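Local coordinates for protein putative oxidoreductase (Bacteroides fragilis NCTC 9343, PDB 3FHL) that is probably an NAD(P)-dependent oxidoreductase of the Gfo/Idh/MocA family, acting on a substrate that has not been established, at residues Asp211-Leu219 with Lys228-Leu236; Leu250-Lys260 with Glu279-Glu290. All coordinates share one frame; numbering follows the deposited sequence. Where two conformers were deposited one is given.

Overall arrangement
Running from the N terminus, the chain first builds the parallel Rossmann-type sheet expected to bind the dinucleotide; both contacts belong to the later alpha/beta domain and its large mixed sheet. Contact 1 closes a short hairpin, with eight residues between Asp211-Leu219 and Lys228-Leu236. Contact 2 opens only afterwards, so the two follow in series and neither nest nor cross; it closes a longer excursion of 18 residues that includes helix 261-266. Strands 146-154 and 244-248 separate the two pairs in the sheet, and the contact centres lie about 20 Å apart. Both contacts also touch the second subunit.

Contact 1: residues Asp211-Leu219 with Lys228-Leu236; sequences DDYFIIHLL and KITLKASYL
The Phe214 ring lies over the opposing backbone, with Ala233 N 3.6 Å above its plane and over its centre, while Leu231 O sits near the plane at the edge. CG of Phe214 stands between its backbone N and carbonyl carbon (chi1 69°), which swings the ring across to the neighbouring strand, where CE2 meets Ala233 CB at 3.5 Å. At the Tyr213 ring edge Ser234 OG lies in plane, and the His217 edge is met by Ile229 O. These strands, 213-219 and 228-234, form an antiparallel hairpin in the mixed sheet of the C-terminal domain, their axes 4.7 Å apart and 169° between directions. Paired bonds at Phe214/Ala233 and Ile216/Leu231 fix the register; Leu231 N to Ile216 O is nearly straight at 173°. On the face with Phe214, Leu218 CD1 reaches Leu231 CD1 at 3.8 Å, the two side chains crossing at about a right angle, and Leu231 continues onto strand 146-154.

The other face carries Tyr213, Ile215 and His217. Ile215 runs alongside Lys232, CG1 to CG 3.7 Å. This face meets the second subunit: Tyr213 OH bonds Glu148 of that subunit, to which Lys232 NZ also forms a salt bridge, and His217 NE2 pairs with His217 of the second subunit. The other ring nitrogen, ND1, donates a hydrogen bond to Ile229 O at 3.1 Å, which helps fix the ring's rotation. Beyond it a water bridges the strands, donating to Leu218 O and accepting from Ile229 N at 2.9 Å.

Contact 2: residues Leu250-Lys260 with Glu279-Glu290; sequences LGSYVKYGVDK and ESEQEWGLLHTE
Leu250 begins the contact with its carbonyl, which is weakly bonded to Glu290 N; Arg238 of the second subunit donates to the same oxygen. Leu250 O also lies 3.1 Å from Thr289 OG1, a hydroxyl hydrogen-bonded to Leu142 O. At Gly251 the chains close to 3.9 Å between its CA and that of Thr289. Ser252 then exchanges two backbone bonds with His288, the one from His288 N to Ser252 O almost straight at 175°. Ser252 OG is hydrogen-bonded to His247, and Glu239 of the second subunit binds the His288 ring.

Tyr253 holds CG anti to its backbone N (chi1 177°), which lays the ring along the opposing chain: CE1 comes 3.6 Å from Gly285 CA. A water in the ring plane links Tyr253 OH to Gly285 N, and Thr133 and Ile137 of helix 129-139 also pack on this ring. Val254 pairs with Leu286 through two more bonds. Strands 252-255 and 286-290 are thus antiparallel neighbours, 172° between directions, near one border of the domain's mixed sheet, with strand 294-299 next beyond.

At the last residue of the strand the contact passes to charged groups. The Lys255 chain bends at chi2 and chi4, passes Gly285 N with its CD, and delivers NZ to Glu283 O and, in a salt bridge 2.8 Å long, to Glu279 OE2. It meets that carboxylate on the syn side, out of plane, while a water joins the same oxygen to Val258 O. Lys260, bent near its end, approaches Glu283 from the opposite direction, NZ meeting OE1 at 2.8 Å, again syn and out of the carboxylate plane; the other oxygen, OE2, accepts from Ser280 N.

Contact 1: residues Asp211-Leu219 with Lys228-Leu236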
loop_
_atom_site.group_PDB
_atom_site.type_symbol
_atom_site.label_atom_id
_atom_site.label_comp_id
_atom_site.label_asym_id
_atom_site.label_seq_id
_atom_site.Cartn_x
_atom_site.Cartn_y
_atom_site.Cartn_z
ATOM N N ASP C 211 -0.573 -8.260 16.399
ATOM C CA ASP C 211 -0.761 -7.523 15.147
ATOM C C ASP C 211 -1.301 -8.405 14.024
ATOM O O ASP C 211 -0.897 -9.572 13.863
ATOM C CB ASP C 211 0.521 -6.772 14.731
ATOM C CG ASP C 211 1.685 -7.709 14.405
ATOM O OD1 ASP C 211 2.276 -8.261 15.345
ATOM O OD2 ASP C 211 2.021 -7.873 13.213
ATOM N N ASP C 212 -2.269 -7.858 13.296
ATOM C CA ASP C 212 -2.889 -8.544 12.173
ATOM C C ASP C 212 -2.853 -7.646 10.946
ATOM O O ASP C 212 -3.596 -7.848 9.991
ATOM C CB ASP C 212 -4.319 -9.005 12.521
ATOM C CG ASP C 212 -5.223 -7.869 13.025
ATOM O OD1 ASP C 212 -4.950 -6.687 12.744
ATOM O OD2 ASP C 212 -6.237 -8.167 13.700
ATOM N N TYR C 213 -1.961 -6.656 10.988
ATOM C CA TYR C 213 -1.752 -5.748 9.879
ATOM C C TYR C 213 -0.346 -5.196 10.032
ATOM O O TYR C 213 0.036 -4.778 11.122
ATOM C CB TYR C 213 -2.731 -4.559 9.951
ATOM C CG TYR C 213 -2.441 -3.471 8.946
ATOM C CD1 TYR C 213 -3.070 -3.476 7.705
ATOM C CD2 TYR C 213 -1.516 -2.450 9.221
ATOM C CE1 TYR C 213 -2.796 -2.510 6.768
ATOM C CE2 TYR C 213 -1.228 -1.475 8.276
ATOM C CZ TYR C 213 -1.888 -1.515 7.054
ATOM O OH TYR C 213 -1.640 -0.574 6.095
ATOM N N PHE C 214 0.394 -5.133 8.933
ATOM C CA PHE C 214 1.635 -4.341 8.943
ATOM C C PHE C 214 1.841 -3.688 7.603
ATOM O O PHE C 214 1.403 -4.211 6.575
ATOM C CB PHE C 214 2.857 -5.187 9.383
ATOM C CG PHE C 214 3.283 -6.256 8.397
ATOM C CD1 PHE C 214 3.994 -5.933 7.236
ATOM C CD2 PHE C 214 2.990 -7.586 8.641
ATOM C CE1 PHE C 214 4.377 -6.911 6.339
ATOM C CE2 PHE C 214 3.389 -8.574 7.757
ATOM C CZ PHE C 214 4.075 -8.230 6.595
ATOM N N ILE C 215 2.463 -2.520 7.619
ATOM C CA ILE C 215 3.049 -1.951 6.425
ATOM C C ILE C 215 4.491 -1.567 6.788
ATOM O O ILE C 215 4.724 -0.967 7.830
ATOM C CB ILE C 215 2.242 -0.757 5.835
ATOM C CG1 ILE C 215 2.881 -0.279 4.527
ATOM C CG2 ILE C 215 2.069 0.397 6.856
ATOM C CD1 ILE C 215 1.955 0.494 3.638
ATOM N N ILE C 216 5.437 -1.949 5.934
ATOM C CA ILE C 216 6.860 -1.721 6.175
ATOM C C ILE C 216 7.498 -1.098 4.958
ATOM O O ILE C 216 7.312 -1.553 3.831
ATOM C CB ILE C 216 7.590 -3.042 6.544
ATOM C CG1 ILE C 216 7.008 -3.618 7.845
ATOM C CG2 ILE C 216 9.104 -2.815 6.648
ATOM C CD1 ILE C 216 7.382 -5.073 8.130
ATOM N N HIS C 217 8.277 -0.052 5.189
ATOM C CA HIS C 217 9.112 0.502 4.151
ATOM C C HIS C 217 10.557 0.241 4.504
ATOM O O HIS C 217 10.997 0.593 5.595
ATOM C CB HIS C 217 8.863 2.002 3.997
ATOM C CG HIS C 217 7.476 2.313 3.548
ATOM N ND1 HIS C 217 7.004 1.931 2.313
ATOM C CD2 HIS C 217 6.439 2.905 4.184
ATOM C CE1 HIS C 217 5.742 2.300 2.195
ATOM N NE2 HIS C 217 5.377 2.900 3.315
ATOM N N LEU C 218 11.272 -0.390 3.576
ATOM C CA LEU C 218 12.709 -0.616 3.723
ATOM C C LEU C 218 13.365 0.482 2.917
ATOM O O LEU C 218 13.261 0.524 1.683
ATOM C CB LEU C 218 13.110 -2.012 3.222
ATOM C CG LEU C 218 12.372 -3.214 3.791
ATOM C CD1 LEU C 218 13.004 -4.493 3.248
ATOM C CD2 LEU C 218 12.454 -3.205 5.294
ATOM N N LEU C 219 14.001 1.404 3.630
ATOM C CA LEU C 219 14.442 2.658 3.041
ATOM C C LEU C 219 15.900 2.541 2.627
ATOM O O LEU C 219 16.748 2.198 3.447
ATOM C CB LEU C 219 14.232 3.818 4.039
ATOM C CG LEU C 219 12.823 3.909 4.670
ATOM C CD1 LEU C 219 12.789 4.728 5.959
ATOM C CD2 LEU C 219 11.810 4.440 3.677
ATOM N N LYS C 228 11.845 2.053 -4.332
ATOM C CA LYS C 228 10.886 2.212 -3.260
ATOM C C LYS C 228 10.282 0.859 -2.898
ATOM O O LYS C 228 9.726 0.186 -3.764
ATOM C CB LYS C 228 9.809 3.216 -3.695
ATOM C CG LYS C 228 10.378 4.568 -4.134
ATOM C CD LYS C 228 10.995 5.323 -2.948
ATOM C CE LYS C 228 11.375 6.748 -3.339
ATOM N NZ LYS C 228 12.263 7.367 -2.325
ATOM N N ILE C 229 10.403 0.478 -1.623
ATOM C CA ILE C 229 9.963 -0.837 -1.139
ATOM C C ILE C 229 8.787 -0.745 -0.175
ATOM O O ILE C 229 8.853 -0.044 0.828
ATOM C CB ILE C 229 11.118 -1.606 -0.424
ATOM C CG1 ILE C 229 12.222 -1.985 -1.412
ATOM C CG2 ILE C 229 10.594 -2.859 0.294
ATOM C CD1 ILE C 229 13.266 -2.902 -0.825
ATOM N N THR C 230 7.707 -1.462 -0.479
ATOM C CA THR C 230 6.597 -1.592 0.469
ATOM C C THR C 230 6.297 -3.060 0.706
ATOM O O THR C 230 6.032 -3.804 -0.244
ATOM C CB THR C 230 5.294 -0.928 -0.042
ATOM O OG1 THR C 230 5.562 0.401 -0.472
ATOM C CG2 THR C 230 4.258 -0.864 1.055
ATOM N N LEU C 231 6.314 -3.472 1.971
ATOM C CA LEU C 231 5.901 -4.825 2.360
ATOM C C LEU C 231 4.664 -4.746 3.251
ATOM O O LEU C 231 4.618 -3.960 4.201
ATOM C CB LEU C 231 7.050 -5.561 3.075
ATOM C CG LEU C 231 8.442 -5.421 2.431
ATOM C CD1 LEU C 231 9.514 -5.991 3.343
ATOM C CD2 LEU C 231 8.480 -6.132 1.069
ATOM N N LYS C 232 3.657 -5.553 2.947
ATOM C CA LYS C 232 2.376 -5.444 3.631
ATOM C C LYS C 232 1.733 -6.785 3.860
ATOM O O LYS C 232 1.887 -7.690 3.048
ATOM C CB LYS C 232 1.387 -4.661 2.768
ATOM C CG LYS C 232 1.305 -3.197 2.998
ATOM C CD LYS C 232 0.173 -2.587 2.151
ATOM C CE LYS C 232 -1.130 -2.477 2.919
ATOM N NZ LYS C 232 -2.087 -1.582 2.167
ATOM N N ALA C 233 0.970 -6.887 4.942
ATOM C CA ALA C 233 0.030 -7.999 5.108
ATOM C C ALA C 233 -1.112 -7.585 6.004
ATOM O O ALA C 233 -0.945 -6.717 6.853
ATOM C CB ALA C 233 0.712 -9.240 5.679
ATOM N N SER C 234 -2.265 -8.230 5.829
ATOM C CA SER C 234 -3.444 -7.894 6.608
ATOM C C SER C 234 -4.407 -9.061 6.586
ATOM O O SER C 234 -4.494 -9.775 5.588
ATOM C CB SER C 234 -4.138 -6.646 6.032
ATOM O OG SER C 234 -5.306 -6.310 6.780
ATOM N N TYR C 235 -5.125 -9.233 7.691
ATOM C CA TYR C 235 -6.217 -10.198 7.771
ATOM C C TYR C 235 -7.576 -9.587 7.424
ATOM O O TYR C 235 -8.599 -10.260 7.505
ATOM C CB TYR C 235 -6.265 -10.836 9.157
ATOM C CG TYR C 235 -5.440 -12.097 9.275
ATOM C CD1 TYR C 235 -5.755 -13.232 8.529
ATOM C CD2 TYR C 235 -4.354 -12.158 10.140
ATOM C CE1 TYR C 235 -5.010 -14.394 8.645
ATOM C CE2 TYR C 235 -3.606 -13.321 10.269
ATOM C CZ TYR C 235 -3.932 -14.430 9.512
ATOM O OH TYR C 235 -3.175 -15.575 9.630
ATOM N N LEU C 236 -7.587 -8.319 7.025
ATOM C CA LEU C 236 -8.833 -7.685 6.592
ATOM C C LEU C 236 -8.699 -7.025 5.230
ATOM O O LEU C 236 -8.641 -5.794 5.119
ATOM C CB LEU C 236 -9.317 -6.687 7.648
ATOM C CG LEU C 236 -9.920 -7.275 8.929
ATOM C CD1 LEU C 236 -10.308 -6.110 9.852
ATOM C CD2 LEU C 236 -11.128 -8.187 8.629
HETATM O O HOH W 1 11.713 2.346 0.100
#

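Contact 2: residues Leu250-Lys260 with Glu279-Glu290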
loop_
_atom_site.group_PDB
_atom_site.type_symbol
_atom_site.label_atom_id
_atom_site.label_comp_id
_atom_site.label_asym_id
_atom_site.label_seq_id
_atom_site.Cartn_x
_atom_site.Cartn_y
_atom_site.Cartn_z
ATOM N N LEU C 250 9.947 1.367 -17.989
ATOM C CA LEU C 250 9.314 0.902 -19.218
ATOM C C LEU C 250 7.960 0.245 -18.988
ATOM O O LEU C 250 7.182 0.048 -19.927
ATOM C CB LEU C 250 10.240 -0.087 -19.965
ATOM C CG LEU C 250 11.505 0.490 -20.628
ATOM C CD1 LEU C 250 12.227 -0.583 -21.450
ATOM C CD2 LEU C 250 11.167 1.682 -21.514
ATOM N N GLY C 251 7.690 -0.131 -17.751
ATOM C CA GLY C 251 6.462 -0.852 -17.490
ATOM C C GLY C 251 6.296 -1.419 -16.109
ATOM O O GLY C 251 7.092 -1.152 -15.220
ATOM N N SER C 252 5.245 -2.218 -15.959
ATOM C CA SER C 252 4.818 -2.748 -14.682
ATOM C C SER C 252 4.477 -4.225 -14.768
ATOM O O SER C 252 4.129 -4.730 -15.830
ATOM C CB SER C 252 3.585 -1.982 -14.185
ATOM O OG SER C 252 3.879 -0.584 -14.069
ATOM N N TYR C 253 4.575 -4.892 -13.625
ATOM C CA TYR C 253 4.152 -6.266 -13.464
ATOM C C TYR C 253 3.301 -6.354 -12.203
ATOM O O TYR C 253 3.713 -5.884 -11.141
ATOM C CB TYR C 253 5.373 -7.188 -13.332
ATOM C CG TYR C 253 5.027 -8.637 -13.091
ATOM C CD1 TYR C 253 4.484 -9.427 -14.120
ATOM C CD2 TYR C 253 5.255 -9.225 -11.852
ATOM C CE1 TYR C 253 4.167 -10.757 -13.906
ATOM C CE2 TYR C 253 4.949 -10.560 -11.625
ATOM C CZ TYR C 253 4.413 -11.318 -12.654
ATOM O OH TYR C 253 4.116 -12.631 -12.407
ATOM N N VAL C 254 2.119 -6.957 -12.333
ATOM C CA VAL C 254 1.164 -7.080 -11.233
ATOM C C VAL C 254 0.635 -8.514 -11.140
ATOM O O VAL C 254 0.068 -9.042 -12.099
ATOM C CB VAL C 254 -0.057 -6.107 -11.411
ATOM C CG1 VAL C 254 -0.918 -6.136 -10.192
ATOM C CG2 VAL C 254 0.397 -4.664 -11.672
ATOM N N LYS C 255 0.780 -9.118 -9.966
ATOM C CA LYS C 255 0.418 -10.509 -9.741
ATOM C C LYS C 255 -0.519 -10.637 -8.535
ATOM O O LYS C 255 -0.320 -9.976 -7.526
ATOM C CB LYS C 255 1.715 -11.311 -9.488
ATOM C CG LYS C 255 1.541 -12.786 -9.126
ATOM C CD LYS C 255 1.564 -13.659 -10.366
ATOM C CE LYS C 255 1.772 -15.144 -10.053
ATOM N NZ LYS C 255 0.630 -15.749 -9.313
ATOM N N TYR C 256 -1.538 -11.484 -8.650
ATOM C CA TYR C 256 -2.425 -11.805 -7.526
ATOM C C TYR C 256 -2.316 -13.263 -7.125
ATOM O O TYR C 256 -1.876 -14.103 -7.916
ATOM C CB TYR C 256 -3.889 -11.519 -7.900
ATOM C CG TYR C 256 -4.188 -10.046 -8.093
ATOM C CD1 TYR C 256 -4.746 -9.288 -7.056
ATOM C CD2 TYR C 256 -3.892 -9.402 -9.298
ATOM C CE1 TYR C 256 -5.014 -7.920 -7.222
ATOM C CE2 TYR C 256 -4.151 -8.033 -9.469
ATOM C CZ TYR C 256 -4.712 -7.307 -8.422
ATOM O OH TYR C 256 -4.975 -5.971 -8.588
ATOM N N GLY C 257 -2.734 -13.556 -5.900
ATOM C CA GLY C 257 -2.913 -14.934 -5.453
ATOM C C GLY C 257 -1.709 -15.424 -4.682
ATOM O O GLY C 257 -0.763 -14.663 -4.447
ATOM N N VAL C 258 -1.740 -16.699 -4.291
ATOM C CA VAL C 258 -0.611 -17.313 -3.593
ATOM C C VAL C 258 -0.150 -18.594 -4.281
ATOM O O VAL C 258 -0.863 -19.171 -5.102
ATOM C CB VAL C 258 -0.917 -17.624 -2.099
ATOM C CG1 VAL C 258 -0.947 -16.335 -1.274
ATOM C CG2 VAL C 258 -2.208 -18.424 -1.956
ATOM N N ASP C 259 1.054 -19.025 -3.932
ATOM C CA ASP C 259 1.620 -20.251 -4.470
ATOM C C ASP C 259 0.776 -21.454 -4.038
ATOM O O ASP C 259 0.265 -21.507 -2.911
ATOM C CB ASP C 259 3.095 -20.364 -4.073
ATOM C CG ASP C 259 3.765 -21.579 -4.670
ATOM O OD1 ASP C 259 3.596 -22.641 -4.067
ATOM O OD2 ASP C 259 4.447 -21.472 -5.707
ATOM N N LYS C 260 0.617 -22.398 -4.956
ATOM C CA LYS C 260 -0.316 -23.513 -4.784
ATOM C C LYS C 260 0.347 -24.783 -4.240
ATOM O O LYS C 260 -0.343 -25.776 -3.983
ATOM C CB LYS C 260 -0.976 -23.839 -6.128
ATOM C CG LYS C 260 -1.274 -22.613 -7.017
ATOM C CD LYS C 260 -1.334 -22.990 -8.519
ATOM C CE LYS C 260 -2.553 -23.865 -8.851
ATOM N NZ LYS C 260 -3.814 -23.387 -8.191
ATOM N N GLU C 279 1.428 -22.658 -12.775
ATOM C CA GLU C 279 0.231 -21.842 -12.618
ATOM C C GLU C 279 -0.507 -21.743 -13.936
ATOM O O GLU C 279 0.095 -21.851 -15.008
ATOM C CB GLU C 279 0.598 -20.425 -12.160
ATOM C CG GLU C 279 1.271 -20.351 -10.808
ATOM C CD GLU C 279 1.626 -18.931 -10.411
ATOM O OE1 GLU C 279 2.377 -18.254 -11.161
ATOM O OE2 GLU C 279 1.168 -18.510 -9.333
ATOM N N SER C 280 -1.815 -21.518 -13.849
ATOM C CA SER C 280 -2.646 -21.303 -15.026
ATOM C C SER C 280 -2.467 -19.884 -15.554
ATOM O O SER C 280 -1.881 -19.028 -14.878
ATOM C CB SER C 280 -4.114 -21.536 -14.682
ATOM O OG SER C 280 -4.566 -20.585 -13.730
ATOM N N GLU C 281 -2.984 -19.637 -16.756
ATOM C CA GLU C 281 -2.943 -18.305 -17.373
ATOM C C GLU C 281 -3.634 -17.232 -16.509
ATOM O O GLU C 281 -3.174 -16.086 -16.436
ATOM C CB GLU C 281 -3.513 -18.356 -18.803
ATOM C CG GLU C 281 -4.169 -17.056 -19.306
ATOM C CD GLU C 281 -3.829 -16.706 -20.750
ATOM O OE1 GLU C 281 -3.102 -17.480 -21.412
ATOM O OE2 GLU C 281 -4.292 -15.641 -21.219
ATOM N N GLN C 282 -4.711 -17.641 -15.842
ATOM C CA GLN C 282 -5.481 -16.811 -14.921
ATOM C C GLN C 282 -4.661 -16.414 -13.684
ATOM O O GLN C 282 -4.776 -15.287 -13.194
ATOM C CB GLN C 282 -6.736 -17.587 -14.511
ATOM C CG GLN C 282 -7.765 -16.831 -13.689
ATOM C CD GLN C 282 -9.060 -17.627 -13.511
ATOM O OE1 GLN C 282 -9.490 -17.895 -12.386
ATOM N NE2 GLN C 282 -9.677 -18.018 -14.628
ATOM N N GLU C 283 -3.827 -17.336 -13.202
ATOM C CA GLU C 283 -2.994 -17.107 -12.029
ATOM C C GLU C 283 -1.747 -16.302 -12.363
ATOM O O GLU C 283 -1.230 -15.593 -11.504
ATOM C CB GLU C 283 -2.616 -18.431 -11.358
ATOM C CG GLU C 283 -3.793 -19.083 -10.646
ATOM C CD GLU C 283 -3.650 -20.584 -10.434
ATOM O OE1 GLU C 283 -4.483 -21.146 -9.681
ATOM O OE2 GLU C 283 -2.730 -21.207 -11.007
ATOM N N TRP C 284 -1.279 -16.381 -13.608
ATOM C CA TRP C 284 -0.095 -15.615 -14.023
ATOM C C TRP C 284 -0.294 -14.120 -13.825
ATOM O O TRP C 284 -1.416 -13.627 -13.865
ATOM C CB TRP C 284 0.252 -15.853 -15.496
ATOM C CG TRP C 284 0.767 -17.233 -15.842
ATOM C CD1 TRP C 284 1.323 -18.151 -14.995
ATOM C CD2 TRP C 284 0.789 -17.825 -17.147
ATOM N NE1 TRP C 284 1.671 -19.290 -15.693
ATOM C CE2 TRP C 284 1.359 -19.114 -17.015
ATOM C CE3 TRP C 284 0.388 -17.387 -18.422
ATOM C CZ2 TRP C 284 1.537 -19.973 -18.110
ATOM C CZ3 TRP C 284 0.552 -18.248 -19.511
ATOM C CH2 TRP C 284 1.124 -19.527 -19.343
ATOM N N GLY C 285 0.805 -13.407 -13.632
ATOM C CA GLY C 285 0.764 -11.960 -13.482
ATOM C C GLY C 285 0.627 -11.266 -14.809
ATOM O O GLY C 285 0.916 -11.848 -15.849
ATOM N N LEU C 286 0.165 -10.020 -14.764
ATOM C CA LEU C 286 0.041 -9.188 -15.944
ATOM C C LEU C 286 1.317 -8.380 -16.177
ATOM O O LEU C 286 1.766 -7.620 -15.308
ATOM C CB LEU C 286 -1.148 -8.225 -15.784
ATOM C CG LEU C 286 -1.460 -7.331 -16.989
ATOM C CD1 LEU C 286 -1.979 -8.180 -18.155
ATOM C CD2 LEU C 286 -2.483 -6.275 -16.617
ATOM N N LEU C 287 1.876 -8.507 -17.368
ATOM C CA LEU C 287 3.033 -7.701 -17.735
ATOM C C LEU C 287 2.599 -6.617 -18.710
ATOM O O LEU C 287 2.042 -6.910 -19.769
ATOM C CB LEU C 287 4.128 -8.581 -18.336
ATOM C CG LEU C 287 5.345 -7.908 -18.967
ATOM C CD1 LEU C 287 6.258 -7.314 -17.887
ATOM C CD2 LEU C 287 6.092 -8.903 -19.852
ATOM N N HIS C 288 2.852 -5.367 -18.348
ATOM C CA HIS C 288 2.466 -4.231 -19.179
ATOM C C HIS C 288 3.715 -3.403 -19.348
ATOM O O HIS C 288 4.100 -2.682 -18.442
ATOM C CB HIS C 288 1.364 -3.418 -18.486
ATOM C CG HIS C 288 0.775 -2.322 -19.330
ATOM N ND1 HIS C 288 -0.332 -1.602 -18.937
ATOM C CD2 HIS C 288 1.138 -1.822 -20.537
ATOM C CE1 HIS C 288 -0.616 -0.697 -19.857
ATOM N NE2 HIS C 288 0.261 -0.809 -20.837
ATOM N N THR C 289 4.363 -3.532 -20.501
ATOM C CA THR C 289 5.663 -2.900 -20.719
ATOM C C THR C 289 5.903 -2.655 -22.209
ATOM O O THR C 289 5.034 -2.930 -23.037
ATOM C CB THR C 289 6.810 -3.748 -20.073
ATOM O OG1 THR C 289 8.018 -2.982 -20.017
ATOM C CG2 THR C 289 7.057 -5.069 -20.846
ATOM N N GLU C 290 7.066 -2.101 -22.532
ATOM C CA GLU C 290 7.484 -1.899 -23.903
ATOM C C GLU C 290 8.504 -2.986 -24.249
ATOM O O GLU C 290 9.551 -3.088 -23.601
ATOM C CB GLU C 290 8.104 -0.509 -24.056
ATOM C CG GLU C 290 8.408 -0.101 -25.484
ATOM C CD GLU C 290 9.096 1.253 -25.573
ATOM O OE1 GLU C 290 8.428 2.230 -25.985
ATOM O OE2 GLU C 290 10.298 1.346 -25.228
HETATM O O HOH W 2 3.417 -14.620 -14.111
HETATM O O HOH W 3 -2.276 -12.702 -11.195
HETATM O O HOH W 4 -1.246 -18.829 -7.868
#